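Local coordinates for glycerophosphodiester phosphodiesterase (Thermotoga maritima, PDB 1O1Z), which belongs to the glycerophosphodiester phosphodiesterase family, whose members are built on a TIM-barrel fold, and is modelled here as a single chain with bound sodium, at residues Ile14-Asn28 with Phe33-Asp47. Numbering follows the deposited sequence. Where two conformers were deposited one is given.
Sequences IVLGHRGYSAKYLEN and FMKAIEAGANGVELD
In this first beta-alpha-beta unit of the TIM barrel, strand 14-18 lies parallel to strand 43-47 and the loop after it folds over helix 30-38. Gly17 N donates to Gly43 O (3.0 Å), and Gly17 O accepts Glu45 N (2.9 Å) from one side of its plane and Gly20 N from the other, tying the strand pairing to the type II turn 17-20. At the start of the ladder Asn42 makes a two-way link with Val15: its OD1 takes Val15 N almost straight on (2.9 Å, 177°), while its own N donates to Val15 O. At the C-terminal ends, polar side chains gather. Asn28 ND2 gives an in-plane N-H to the anti lone pair of Asp47 OD1 (3.0 Å), with amide and carboxylate planes nearly perpendicular. One water accepts from Arg19 NE and lies within hydrogen-bonding distance of Glu45 OE1 and Asp47 OD1; Arg19 NH1 also forms a salt bridge with Glu27, its hydrogen bonds weak. With CG anti to the backbone N (chi1 -179°) and a bend at chi2, Glu45 lies alongside His18, placing OE1 3.2 Å from His18 CD2. On the helix side, chi1 of Lys35 (-70°) sets CG over the Tyr25 ring face, 3.6 Å from its centroid, a CH-pi contact. Ala36 CB sits 3.7 Å from Tyr21 N, and the Phe33 ring meets Asn28 OD1 at its edge, CZ 3.4 Å from OD1. Strand 221-224 pairs with strand 14-18 and strand 105-110 with strand 43-50; His18 ND1 bonds Asp225, while helix 227-232 meets Tyr21, Ala39 and Ala41.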
loop_
_atom_site.group_PDB
_atom_site.type_symbol
_atom_site.label_atom_id
_atom_site.label_comp_id
_atom_site.label_asym_id
_atom_site.label_seq_id
_atom_site.Cartn_x
_atom_site.Cartn_y
_atom_site.Cartn_z
ATOM N N ILE A 14 -11.769 5.069 -4.316
ATOM C CA ILE A 14 -10.419 5.114 -4.866
ATOM C C ILE A 14 -9.980 3.676 -5.143
ATOM O O ILE A 14 -10.037 2.848 -4.236
ATOM C CB ILE A 14 -9.476 5.743 -3.859
ATOM C CG1 ILE A 14 -9.789 7.236 -3.682
ATOM C CG2 ILE A 14 -8.015 5.571 -4.243
ATOM C CD1 ILE A 14 -9.092 7.858 -2.481
ATOM N N VAL A 15 -9.534 3.402 -6.359
ATOM C CA VAL A 15 -9.058 2.068 -6.731
ATOM C C VAL A 15 -7.532 2.107 -6.875
ATOM O O VAL A 15 -7.010 2.826 -7.731
ATOM C CB VAL A 15 -9.689 1.563 -8.035
ATOM C CG1 VAL A 15 -9.064 0.234 -8.424
ATOM C CG2 VAL A 15 -11.210 1.457 -7.888
ATOM N N LEU A 16 -6.840 1.315 -6.060
ATOM C CA LEU A 16 -5.386 1.187 -6.124
ATOM C C LEU A 16 -5.018 -0.211 -6.565
ATOM O O LEU A 16 -5.537 -1.173 -6.016
ATOM C CB LEU A 16 -4.728 1.463 -4.784
ATOM C CG LEU A 16 -4.972 2.826 -4.126
ATOM C CD1 LEU A 16 -4.166 2.938 -2.812
ATOM C CD2 LEU A 16 -4.647 3.975 -5.074
ATOM N N GLY A 17 -4.095 -0.308 -7.504
ATOM C CA GLY A 17 -3.578 -1.590 -7.955
ATOM C C GLY A 17 -2.566 -2.140 -6.979
ATOM O O GLY A 17 -1.521 -1.535 -6.760
ATOM N N HIS A 18 -2.873 -3.290 -6.387
ATOM C CA HIS A 18 -2.031 -3.974 -5.419
ATOM C C HIS A 18 -0.777 -4.519 -6.086
ATOM O O HIS A 18 -0.852 -5.454 -6.891
ATOM C CB HIS A 18 -2.828 -5.124 -4.807
ATOM C CG HIS A 18 -2.088 -5.885 -3.770
ATOM N ND1 HIS A 18 -1.921 -7.247 -3.832
ATOM C CD2 HIS A 18 -1.440 -5.473 -2.654
ATOM C CE1 HIS A 18 -1.223 -7.651 -2.781
ATOM N NE2 HIS A 18 -0.907 -6.598 -2.054
ATOM N N ARG A 19 0.365 -3.895 -5.789
ATOM C CA ARG A 19 1.604 -4.196 -6.515
ATOM C C ARG A 19 1.449 -3.920 -8.013
ATOM O O ARG A 19 2.036 -4.583 -8.871
ATOM C CB ARG A 19 2.060 -5.622 -6.221
ATOM C CG ARG A 19 2.003 -6.006 -4.779
ATOM C CD ARG A 19 2.587 -7.365 -4.464
ATOM N NE ARG A 19 2.224 -7.766 -3.117
ATOM C CZ ARG A 19 2.271 -8.997 -2.649
ATOM N NH1 ARG A 19 2.716 -9.994 -3.390
ATOM N NH2 ARG A 19 1.846 -9.243 -1.416
ATOM N N GLY A 20 0.673 -2.891 -8.334
ATOM C CA GLY A 20 0.284 -2.594 -9.703
ATOM C C GLY A 20 -0.895 -3.448 -10.152
ATOM O O GLY A 20 -1.669 -3.912 -9.324
ATOM N N TYR A 21 -1.029 -3.649 -11.464
ATOM C CA TYR A 21 -2.077 -4.502 -12.010
ATOM C C TYR A 21 -1.536 -5.923 -11.964
ATOM O O TYR A 21 -1.189 -6.519 -12.985
ATOM C CB TYR A 21 -2.435 -4.088 -13.432
ATOM C CG TYR A 21 -3.737 -4.642 -13.973
ATOM C CD1 TYR A 21 -4.409 -5.689 -13.337
ATOM C CD2 TYR A 21 -4.285 -4.127 -15.121
ATOM C CE1 TYR A 21 -5.584 -6.186 -13.821
ATOM C CE2 TYR A 21 -5.468 -4.618 -15.623
ATOM C CZ TYR A 21 -6.119 -5.640 -14.974
ATOM O OH TYR A 21 -7.314 -6.122 -15.476
ATOM N N SER A 22 -1.480 -6.467 -10.754
ATOM C CA SER A 22 -0.716 -7.691 -10.523
ATOM C C SER A 22 -1.458 -8.961 -10.945
ATOM O O SER A 22 -0.852 -10.002 -11.009
ATOM C CB SER A 22 -0.271 -7.751 -9.064
ATOM O OG SER A 22 -1.390 -7.755 -8.199
ATOM N N ALA A 23 -2.763 -8.883 -11.206
ATOM C CA ALA A 23 -3.488 -10.049 -11.759
ATOM C C ALA A 23 -3.037 -10.386 -13.177
ATOM O O ALA A 23 -3.191 -11.546 -13.632
ATOM C CB ALA A 23 -4.981 -9.822 -11.751
ATOM N N LYS A 24 -2.543 -9.389 -13.905
ATOM C CA LYS A 24 -2.182 -9.559 -15.320
ATOM C C LYS A 24 -0.695 -9.348 -15.653
ATOM O O LYS A 24 -0.222 -9.810 -16.699
ATOM C CB LYS A 24 -3.022 -8.621 -16.191
ATOM C CG LYS A 24 -4.492 -9.011 -16.297
ATOM C CD LYS A 24 -5.193 -8.236 -17.429
ATOM C CE LYS A 24 -6.647 -8.712 -17.636
ATOM N NZ LYS A 24 -7.232 -8.298 -18.960
ATOM N N TYR A 25 0.020 -8.651 -14.773
ATOM C CA TYR A 25 1.414 -8.301 -14.988
ATOM C C TYR A 25 2.215 -8.604 -13.737
ATOM O O TYR A 25 1.680 -8.630 -12.627
ATOM C CB TYR A 25 1.519 -6.822 -15.352
ATOM C CG TYR A 25 0.716 -6.506 -16.587
ATOM C CD1 TYR A 25 1.223 -6.778 -17.849
ATOM C CD2 TYR A 25 -0.599 -6.042 -16.488
ATOM C CE1 TYR A 25 0.457 -6.533 -18.991
ATOM C CE2 TYR A 25 -1.353 -5.786 -17.613
ATOM C CZ TYR A 25 -0.829 -6.032 -18.856
ATOM O OH TYR A 25 -1.616 -5.790 -19.976
ATOM N N LEU A 26 3.512 -8.803 -13.898
ATOM C CA LEU A 26 4.333 -9.201 -12.764
ATOM C C LEU A 26 4.331 -8.130 -11.663
ATOM O O LEU A 26 4.656 -6.955 -11.892
ATOM C CB LEU A 26 5.757 -9.503 -13.216
ATOM C CG LEU A 26 6.729 -9.933 -12.108
ATOM C CD1 LEU A 26 6.288 -11.235 -11.473
ATOM C CD2 LEU A 26 8.171 -10.026 -12.627
ATOM N N GLU A 27 3.968 -8.557 -10.451
ATOM C CA GLU A 27 3.814 -7.671 -9.322
ATOM C C GLU A 27 5.017 -6.770 -9.109
ATOM O O GLU A 27 6.182 -7.179 -9.228
ATOM C CB GLU A 27 3.583 -8.449 -8.044
ATOM C CG GLU A 27 4.666 -9.455 -7.735
ATOM C CD GLU A 27 4.470 -10.052 -6.371
ATOM O OE1 GLU A 27 3.653 -10.987 -6.303
ATOM O OE2 GLU A 27 5.105 -9.583 -5.397
ATOM N N ASN A 28 4.712 -5.540 -8.750
ATOM C CA ASN A 28 5.721 -4.580 -8.308
ATOM C C ASN A 28 6.742 -4.170 -9.383
ATOM O O ASN A 28 7.799 -3.623 -9.059
ATOM C CB ASN A 28 6.387 -5.025 -6.997
ATOM C CG ASN A 28 5.622 -4.601 -5.769
ATOM O OD1 ASN A 28 4.902 -3.592 -5.776
ATOM N ND2 ASN A 28 5.746 -5.385 -4.706
ATOM N N PHE A 33 2.727 -1.298 -12.702
ATOM C CA PHE A 33 2.238 0.004 -12.232
ATOM C C PHE A 33 1.662 0.819 -13.379
ATOM O O PHE A 33 0.579 1.379 -13.265
ATOM C CB PHE A 33 3.344 0.812 -11.551
ATOM C CG PHE A 33 3.969 0.131 -10.359
ATOM C CD1 PHE A 33 3.183 -0.393 -9.356
ATOM C CD2 PHE A 33 5.349 0.080 -10.194
ATOM C CE1 PHE A 33 3.738 -1.003 -8.242
ATOM C CE2 PHE A 33 5.905 -0.542 -9.084
ATOM C CZ PHE A 33 5.117 -1.078 -8.116
ATOM N N MET A 34 2.373 0.872 -14.504
ATOM C CA MET A 34 1.896 1.637 -15.669
ATOM C C MET A 34 0.564 1.074 -16.194
ATOM O O MET A 34 -0.330 1.831 -16.556
ATOM C CB MET A 34 2.978 1.702 -16.755
ATOM C CG MET A 34 4.224 2.493 -16.273
ATOM S SD MET A 34 5.432 2.723 -17.677
ATOM C CE MET A 34 6.012 1.063 -17.901
ATOM N N LYS A 35 0.443 -0.248 -16.225
ATOM C CA LYS A 35 -0.780 -0.891 -16.703
ATOM C C LYS A 35 -1.986 -0.645 -15.782
ATOM O O LYS A 35 -3.115 -0.557 -16.255
ATOM C CB LYS A 35 -0.563 -2.395 -16.920
ATOM C CG LYS A 35 0.341 -2.735 -18.096
ATOM C CD LYS A 35 -0.352 -2.515 -19.397
ATOM C CE LYS A 35 0.622 -2.663 -20.558
ATOM N NZ LYS A 35 -0.038 -2.320 -21.836
ATOM N N ALA A 36 -1.746 -0.517 -14.475
ATOM C CA ALA A 36 -2.822 -0.171 -13.547
ATOM C C ALA A 36 -3.362 1.209 -13.861
ATOM O O ALA A 36 -4.555 1.430 -13.898
ATOM C CB ALA A 36 -2.316 -0.220 -12.107
ATOM N N ILE A 37 -2.460 2.150 -14.105
ATOM C CA ILE A 37 -2.864 3.524 -14.424
ATOM C C ILE A 37 -3.572 3.581 -15.778
ATOM O O ILE A 37 -4.596 4.253 -15.937
ATOM C CB ILE A 37 -1.628 4.475 -14.382
ATOM C CG1 ILE A 37 -0.928 4.443 -13.024
ATOM C CG2 ILE A 37 -2.034 5.902 -14.776
ATOM C CD1 ILE A 37 -1.832 4.664 -11.835
ATOM N N GLU A 38 -3.070 2.819 -16.750
ATOM C CA GLU A 38 -3.712 2.766 -18.063
ATOM C C GLU A 38 -5.137 2.210 -17.988
ATOM O O GLU A 38 -6.009 2.582 -18.776
ATOM C CB GLU A 38 -2.887 1.913 -19.019
ATOM C CG GLU A 38 -1.564 2.536 -19.411
ATOM C CD GLU A 38 -0.667 1.564 -20.180
ATOM O OE1 GLU A 38 -1.198 0.716 -20.938
ATOM O OE2 GLU A 38 0.572 1.644 -20.021
ATOM N N ALA A 39 -5.346 1.289 -17.050
ATOM C CA ALA A 39 -6.633 0.632 -16.820
ATOM C C ALA A 39 -7.622 1.495 -16.029
ATOM O O ALA A 39 -8.777 1.108 -15.828
ATOM C CB ALA A 39 -6.416 -0.706 -16.132
ATOM N N GLY A 40 -7.169 2.659 -15.593
ATOM C CA GLY A 40 -8.018 3.632 -14.937
ATOM C C GLY A 40 -7.937 3.691 -13.423
ATOM O O GLY A 40 -8.773 4.367 -12.801
ATOM N N ALA A 41 -6.949 3.024 -12.827
ATOM C CA ALA A 41 -6.767 3.065 -11.373
ATOM C C ALA A 41 -6.473 4.498 -10.931
ATOM O O ALA A 41 -5.883 5.292 -11.667
ATOM C CB ALA A 41 -5.680 2.145 -10.904
ATOM N N ASN A 42 -6.857 4.821 -9.707
ATOM C CA ASN A 42 -6.487 6.100 -9.121
ATOM C C ASN A 42 -5.026 6.120 -8.671
ATOM O O ASN A 42 -4.488 7.182 -8.376
ATOM C CB ASN A 42 -7.378 6.388 -7.929
ATOM C CG ASN A 42 -8.813 6.519 -8.321
ATOM O OD1 ASN A 42 -9.573 5.572 -8.291
ATOM N ND2 ASN A 42 -9.167 7.703 -8.830
ATOM N N GLY A 43 -4.408 4.947 -8.564
ATOM C CA GLY A 43 -3.027 4.831 -8.157
ATOM C C GLY A 43 -2.626 3.388 -7.941
ATOM O O GLY A 43 -3.295 2.476 -8.413
ATOM N N VAL A 44 -1.539 3.196 -7.214
ATOM C CA VAL A 44 -0.980 1.881 -6.975
ATOM C C VAL A 44 -0.507 1.772 -5.554
ATOM O O VAL A 44 -0.243 2.790 -4.925
ATOM C CB VAL A 44 0.192 1.584 -7.929
ATOM C CG1 VAL A 44 -0.237 1.572 -9.407
ATOM C CG2 VAL A 44 1.352 2.577 -7.735
ATOM N N GLU A 45 -0.438 0.554 -5.052
ATOM C CA GLU A 45 0.213 0.231 -3.783
ATOM C C GLU A 45 1.466 -0.544 -4.117
ATOM O O GLU A 45 1.483 -1.379 -5.043
ATOM C CB GLU A 45 -0.748 -0.578 -2.903
ATOM C CG GLU A 45 -0.239 -0.974 -1.536
ATOM C CD GLU A 45 0.663 -2.207 -1.513
ATOM O OE1 GLU A 45 0.626 -3.035 -2.454
ATOM O OE2 GLU A 45 1.432 -2.353 -0.518
ATOM N N LEU A 46 2.528 -0.297 -3.358
ATOM C CA LEU A 46 3.781 -1.015 -3.564
ATOM C C LEU A 46 4.528 -1.150 -2.256
ATOM O O LEU A 46 4.176 -0.511 -1.270
ATOM C CB LEU A 46 4.606 -0.314 -4.633
ATOM C CG LEU A 46 4.991 1.144 -4.408
ATOM C CD1 LEU A 46 6.152 1.291 -3.420
ATOM C CD2 LEU A 46 5.344 1.810 -5.721
ATOM N N ASP A 47 5.572 -1.977 -2.245
ATOM C CA ASP A 47 6.305 -2.349 -1.059
ATOM C C ASP A 47 7.759 -1.946 -1.201
ATOM O O ASP A 47 8.336 -2.205 -2.245
ATOM C CB ASP A 47 6.271 -3.859 -0.924
ATOM C CG ASP A 47 4.869 -4.384 -0.994
ATOM O OD1 ASP A 47 4.453 -5.025 -2.002
ATOM O OD2 ASP A 47 4.065 -4.065 -0.084
HETATM O O HOH W 1 1.935 -5.349 -1.542
#